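Local coordinates for protein MaoC-like dehydratase (Rhodospirillum rubrum, PDB 3EXZ) that probably acts as a MaoC-like dehydratase of the hot-dog fold superfamily, adding water to or removing it from an enoyl thioester substrate, at residues A[6-11]-A[140-145]; A[102-107]-A[117-122]. One frame throughout, in Å; residues are numbered along the deposited sequence.

Contact 1: A[6-11]-A[140-145]; sequences EDLAVG and VVVFRR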
loop_
_atom_site.group_PDB
_atom_site.type_symbol
_atom_site.label_atom_id
_atom_site.label_comp_id
_atom_site.label_asym_id
_atom_site.label_seq_id
_atom_site.Cartn_x
_atom_site.Cartn_y
_atom_site.Cartn_z
ATOM N N GLU A 6 -23.908 -4.569 -11.647
ATOM C CA GLU A 6 -24.636 -4.392 -12.900
ATOM C C GLU A 6 -24.263 -3.134 -13.659
ATOM O O GLU A 6 -24.350 -3.095 -14.886
ATOM C CB GLU A 6 -26.160 -4.368 -12.659
ATOM C CG GLU A 6 -26.756 -5.661 -12.106
ATOM C CD GLU A 6 -26.716 -5.744 -10.585
ATOM O OE1 GLU A 6 -25.929 -4.998 -9.964
ATOM O OE2 GLU A 6 -27.477 -6.555 -10.010
ATOM N N ASP A 7 -23.828 -2.112 -12.937
ATOM C CA ASP A 7 -23.496 -0.835 -13.555
ATOM C C ASP A 7 -22.108 -0.761 -14.167
ATOM O O ASP A 7 -21.782 0.200 -14.862
ATOM C CB ASP A 7 -23.622 0.281 -12.510
ATOM C CG ASP A 7 -24.993 0.330 -11.854
ATOM O OD1 ASP A 7 -25.967 0.695 -12.550
ATOM O OD2 ASP A 7 -25.094 0.001 -10.649
ATOM N N LEU A 8 -21.302 -1.784 -13.933
ATOM C CA LEU A 8 -19.931 -1.787 -14.413
ATOM C C LEU A 8 -19.698 -2.508 -15.728
ATOM O O LEU A 8 -20.360 -3.502 -16.018
ATOM C CB LEU A 8 -19.032 -2.423 -13.339
ATOM C CG LEU A 8 -19.038 -1.798 -11.933
ATOM C CD1 LEU A 8 -18.150 -2.599 -10.979
ATOM C CD2 LEU A 8 -18.560 -0.364 -12.027
ATOM N N ALA A 9 -18.772 -1.995 -16.529
ATOM C CA ALA A 9 -18.403 -2.657 -17.778
ATOM C C ALA A 9 -16.928 -2.427 -18.101
ATOM O O ALA A 9 -16.384 -1.353 -17.839
ATOM C CB ALA A 9 -19.261 -2.173 -18.954
ATOM N N VAL A 10 -16.282 -3.448 -18.660
ATOM C CA VAL A 10 -14.883 -3.362 -19.064
ATOM C C VAL A 10 -14.706 -2.081 -19.894
ATOM O O VAL A 10 -15.468 -1.825 -20.834
ATOM C CB VAL A 10 -14.489 -4.597 -19.925
ATOM C CG1 VAL A 10 -13.066 -4.449 -20.457
ATOM C CG2 VAL A 10 -14.629 -5.871 -19.087
ATOM N N GLY A 11 -13.715 -1.274 -19.524
ATOM C CA GLY A 11 -13.440 -0.037 -20.233
ATOM C C GLY A 11 -13.956 1.200 -19.517
ATOM O O GLY A 11 -13.621 2.326 -19.886
ATOM N N VAL A 140 -10.994 -6.032 -6.914
ATOM C CA VAL A 140 -11.988 -5.628 -5.933
ATOM C C VAL A 140 -13.177 -6.584 -5.990
ATOM O O VAL A 140 -13.486 -7.135 -7.049
ATOM C CB VAL A 140 -12.421 -4.153 -6.224
ATOM C CG1 VAL A 140 -13.416 -3.666 -5.198
ATOM C CG2 VAL A 140 -11.192 -3.258 -6.223
ATOM N N VAL A 141 -13.813 -6.802 -4.843
ATOM C CA VAL A 141 -14.970 -7.685 -4.767
ATOM C C VAL A 141 -16.224 -6.827 -4.863
ATOM O O VAL A 141 -16.506 -6.010 -3.981
ATOM C CB VAL A 141 -15.015 -8.473 -3.436
ATOM C CG1 VAL A 141 -16.065 -9.572 -3.529
ATOM C CG2 VAL A 141 -13.645 -9.058 -3.129
ATOM N N VAL A 142 -16.973 -7.020 -5.941
ATOM C CA VAL A 142 -18.189 -6.261 -6.163
ATOM C C VAL A 142 -19.438 -7.126 -6.300
ATOM O O VAL A 142 -19.514 -8.005 -7.166
ATOM C CB VAL A 142 -18.079 -5.390 -7.439
ATOM C CG1 VAL A 142 -19.319 -4.519 -7.577
ATOM C CG2 VAL A 142 -16.821 -4.531 -7.389
ATOM N N PHE A 143 -20.409 -6.871 -5.434
ATOM C CA PHE A 143 -21.681 -7.586 -5.448
ATOM C C PHE A 143 -22.728 -6.813 -6.271
ATOM O O PHE A 143 -22.615 -5.600 -6.464
ATOM C CB PHE A 143 -22.226 -7.721 -4.019
ATOM C CG PHE A 143 -21.423 -8.635 -3.144
ATOM C CD1 PHE A 143 -21.851 -9.935 -2.896
ATOM C CD2 PHE A 143 -20.248 -8.194 -2.550
ATOM C CE1 PHE A 143 -21.103 -10.790 -2.085
ATOM C CE2 PHE A 143 -19.494 -9.042 -1.739
ATOM C CZ PHE A 143 -19.929 -10.337 -1.499
ATOM N N ARG A 144 -23.736 -7.518 -6.779
ATOM C CA ARG A 144 -24.800 -6.833 -7.495
ATOM C C ARG A 144 -25.773 -6.291 -6.431
ATOM O O ARG A 144 -25.748 -6.727 -5.273
ATOM C CB ARG A 144 -25.485 -7.765 -8.504
ATOM C CG ARG A 144 -25.664 -9.200 -8.090
ATOM C CD ARG A 144 -25.871 -10.072 -9.332
ATOM N NE ARG A 144 -26.704 -9.400 -10.327
ATOM C CZ ARG A 144 -27.256 -9.993 -11.384
ATOM N NH1 ARG A 144 -27.065 -11.288 -11.610
ATOM N NH2 ARG A 144 -28.009 -9.284 -12.216
ATOM N N ARG A 145 -26.587 -5.307 -6.808
ATOM C CA ARG A 145 -27.528 -4.695 -5.875
ATOM C C ARG A 145 -28.452 -5.725 -5.271
ATOM O O ARG A 145 -29.020 -6.555 -5.973
ATOM C CB ARG A 145 -28.361 -3.599 -6.550
ATOM C CG ARG A 145 -29.096 -4.032 -7.805
ATOM C CD ARG A 145 -28.338 -3.603 -9.050
ATOM N NE ARG A 145 -27.921 -2.207 -8.955
ATOM C CZ ARG A 145 -28.155 -1.285 -9.883
ATOM N NH1 ARG A 145 -28.797 -1.610 -10.995
ATOM N NH2 ARG A 145 -27.753 -0.035 -9.690
#
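Glu6 reaches across to both arginines, Arg144 and Arg145, from the short 3-10 turn that ends at Asp7. The bend of its chain at chi2 (87°) turns CD away from the straight course of CB and CG, and the two carboxylate oxygens then divide the work. OE1 accepts the backbone N-H of Arg145 through its syn lone pair, Arg145 N to Glu6 OE1 being 3.2 Å. Glu6 OE1 also lies 3.6 Å from Arg145 NE, well out of the guanidinium plane, so that link is one of charge alone. Glu6 OE2 meets the guanidinium of Arg144 at its edge and in its plane, with Arg144 NE at 3.0 Å and the bond nearly straight (172°), although OE2 sits too close to a neighbour for its position to be firm; here the two side chains cross at about a right angle. Asp7 meets Arg145 by charge too: Asp7 OD2 stands over one face of the guanidinium, 2.8 Å from Arg145 NH2, with no N-H aimed at it and the two planes 80° apart. OD2 also accepts the backbone N of Phe4, which ties the carboxylate to its own turn. Below the charges, Leu8 and Val142 meet tip to tip, Leu8 CD1 to Val142 CG1 at 4.1 Å, and both side chains also pack on Val119 of strand 116-126; branched and apolar groups suit this inner end. An alanine in place of Glu6 would probably leave Arg145 N without this acceptor and the Arg144 guanidinium without its carboxylate mate, freer to turn, while Arg145 would still have Asp7. Two acids against two bases make a surface salt-bridge network, joining the N-terminal turn to the chain just beyond strand 132-143 mainly by charge, with directed bonds from Arg145 N and, less surely, Arg144 NE.

Contact 2: A[102-107]-A[117-122]; sequences TTVLAI and AIVTCQ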
loop_
_atom_site.group_PDB
_atom_site.type_symbol
_atom_site.label_atom_id
_atom_site.label_comp_id
_atom_site.label_asym_id
_atom_site.label_seq_id
_atom_site.Cartn_x
_atom_site.Cartn_y
_atom_site.Cartn_z
ATOM N N THR A 102 -9.251 5.809 -12.775
ATOM C CA THR A 102 -9.439 4.362 -12.696
ATOM C C THR A 102 -10.145 3.746 -13.902
ATOM O O THR A 102 -11.130 4.291 -14.398
ATOM C CB THR A 102 -10.215 3.997 -11.385
ATOM O OG1 THR A 102 -9.562 4.606 -10.261
ATOM C CG2 THR A 102 -10.246 2.477 -11.162
ATOM N N THR A 103 -9.621 2.619 -14.376
ATOM C CA THR A 103 -10.210 1.917 -15.517
ATOM C C THR A 103 -10.522 0.464 -15.159
ATOM O O THR A 103 -9.694 -0.215 -14.550
ATOM C CB THR A 103 -9.249 1.878 -16.747
ATOM O OG1 THR A 103 -8.845 3.208 -17.093
ATOM C CG2 THR A 103 -9.938 1.224 -17.963
ATOM N N VAL A 104 -11.726 0.005 -15.507
ATOM C CA VAL A 104 -12.127 -1.388 -15.284
ATOM C C VAL A 104 -11.500 -2.180 -16.455
ATOM O O VAL A 104 -11.795 -1.927 -17.629
ATOM C CB VAL A 104 -13.662 -1.557 -15.318
ATOM C CG1 VAL A 104 -14.029 -3.014 -15.029
ATOM C CG2 VAL A 104 -14.302 -0.632 -14.288
ATOM N N LEU A 105 -10.640 -3.140 -16.127
ATOM C CA LEU A 105 -9.939 -3.943 -17.124
ATOM C C LEU A 105 -10.602 -5.281 -17.369
ATOM O O LEU A 105 -10.454 -5.870 -18.442
ATOM C CB LEU A 105 -8.484 -4.187 -16.686
ATOM C CG LEU A 105 -7.538 -2.990 -16.498
ATOM C CD1 LEU A 105 -6.092 -3.487 -16.408
ATOM C CD2 LEU A 105 -7.691 -2.030 -17.672
ATOM N N ALA A 106 -11.323 -5.758 -16.362
ATOM C CA ALA A 106 -12.001 -7.040 -16.451
ATOM C C ALA A 106 -13.006 -7.249 -15.314
ATOM O O ALA A 106 -12.843 -6.703 -14.220
ATOM C CB ALA A 106 -10.955 -8.181 -16.431
ATOM N N ILE A 107 -14.057 -8.021 -15.599
ATOM C CA ILE A 107 -15.085 -8.382 -14.615
ATOM C C ILE A 107 -15.128 -9.911 -14.673
ATOM O O ILE A 107 -15.318 -10.501 -15.741
ATOM C CB ILE A 107 -16.471 -7.796 -14.950
ATOM C CG1 ILE A 107 -16.456 -6.284 -14.726
ATOM C CG2 ILE A 107 -17.531 -8.435 -14.061
ATOM C CD1 ILE A 107 -16.807 -5.502 -15.966
ATOM N N ALA A 117 -18.585 -10.573 -8.120
ATOM C CA ALA A 117 -17.545 -10.750 -9.129
ATOM C C ALA A 117 -16.268 -10.069 -8.670
ATOM O O ALA A 117 -16.304 -9.200 -7.797
ATOM C CB ALA A 117 -17.999 -10.116 -10.463
ATOM N N ILE A 118 -15.139 -10.486 -9.239
ATOM C CA ILE A 118 -13.864 -9.850 -8.939
ATOM C C ILE A 118 -13.630 -8.904 -10.121
ATOM O O ILE A 118 -13.495 -9.332 -11.271
ATOM C CB ILE A 118 -12.723 -10.874 -8.799
ATOM C CG1 ILE A 118 -12.778 -11.482 -7.396
ATOM C CG2 ILE A 118 -11.382 -10.203 -9.045
ATOM C CD1 ILE A 118 -11.854 -12.659 -7.210
ATOM N N VAL A 119 -13.624 -7.607 -9.824
ATOM C CA VAL A 119 -13.431 -6.574 -10.831
ATOM C C VAL A 119 -12.008 -6.046 -10.760
ATOM O O VAL A 119 -11.563 -5.574 -9.710
ATOM C CB VAL A 119 -14.421 -5.384 -10.618
ATOM C CG1 VAL A 119 -14.268 -4.355 -11.740
ATOM C CG2 VAL A 119 -15.859 -5.902 -10.556
ATOM N N THR A 120 -11.296 -6.142 -11.877
ATOM C CA THR A 120 -9.927 -5.661 -11.954
ATOM C C THR A 120 -9.939 -4.168 -12.281
ATOM O O THR A 120 -10.314 -3.760 -13.381
ATOM C CB THR A 120 -9.127 -6.418 -13.038
ATOM O OG1 THR A 120 -9.082 -7.814 -12.710
ATOM C CG2 THR A 120 -7.708 -5.891 -13.112
ATOM N N CYS A 121 -9.525 -3.356 -11.315
ATOM C CA CYS A 121 -9.493 -1.910 -11.492
ATOM C C CYS A 121 -8.075 -1.392 -11.511
ATOM O O CYS A 121 -7.302 -1.643 -10.583
ATOM C CB CYS A 121 -10.245 -1.210 -10.359
ATOM S SG CYS A 121 -11.948 -1.742 -10.180
ATOM N N GLN A 122 -7.733 -0.670 -12.569
ATOM C CA GLN A 122 -6.403 -0.097 -12.679
ATOM C C GLN A 122 -6.476 1.394 -12.387
ATOM O O GLN A 122 -6.992 2.171 -13.188
ATOM C CB GLN A 122 -5.827 -0.322 -14.078
ATOM C CG GLN A 122 -4.417 0.196 -14.234
ATOM C CD GLN A 122 -3.755 -0.272 -15.510
ATOM O OE1 GLN A 122 -3.181 -1.365 -15.568
ATOM N NE2 GLN A 122 -3.847 0.545 -16.552
HETATM O O HOH W 1 -6.612 4.297 -15.558
HETATM O O HOH W 2 -11.399 -9.381 -12.571
#
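Thr103 and Gln122 pair across the beta hairpin of strands 97-109 and 116-126, an antiparallel hydrogen-bonded pair with two backbone bonds. Gln122 N gives an almost straight bond (176°) to Thr103 O at 2.8 Å, while Thr103 N approaches Gln122 O from above the carbonyl plane, at 2.9 Å. A water joins Thr103 OG1 to Gln122 O, so the threonine hydroxyl is tied back to the opposite backbone. Further along, Leu105 N bonds Thr120 O at 2.8 Å and Thr120 N bonds Ala106 O at 2.9 Å: two residues, Leu105 and Ala106, stand against the single Thr120. This is a beta bulge, and the helix-like psi of Leu105 (-26°) is what kinks the strand. Both strands belong to the highly curved antiparallel sheet of the hot-dog fold, where the pair is flanked by 13-20 on one side and 132-143 on the other. On one face of the pairing, Val104, Val119, Cys121 and Ile107 are directed together, and Val104 CG1 meets Val119 CG1 at 3.6 Å, the two valines crossing obliquely. Ile107 lies side by side with Val119, pointing the same way, and Ile107 CG2 touches Ala117 CB at 4.0 Å, where a methyl is enough to meet the larger isoleucine. Compact chains, three of them beta-branched (Val104, Ile107, Val119), suit this side, and Leu5 and Val10 add to it around Ile107. The other face carries more polar residues. Gln122 has its CG anti to the backbone N (chi1 -177°) and runs out extended, passing at a slant across Leu105, whose CD1 lies 3.7 Å from Gln122 OE1; that oxygen has a weak hydrogen bond to Thr137 OG1. Thr120 OG1 shares a second water with Ile118 O, at 2.8 Å from the hydroxyl.

Contact 1 lies at the surface and contact 2 is partly buried, their centres about 8 Å apart. Both reach the same sheet, contact 1 through strand 132-143: strand 116-126 of contact 2 is its neighbour, and Val140 O and Val119 N, 2.8 Å apart, probably bond across that seam. The 6-11 loop in turn reaches strand 97-109, with Gly11 N 2.8 Å from Val104 O. Contact 2 rests on backbone hydrogen bonds, interrupted by a bulge, and close-packed methyls; contact 1 depends on charged side chains, with one apolar pair at its inner end. Val142 and Val119 meet where the apolar parts of the two contacts come together.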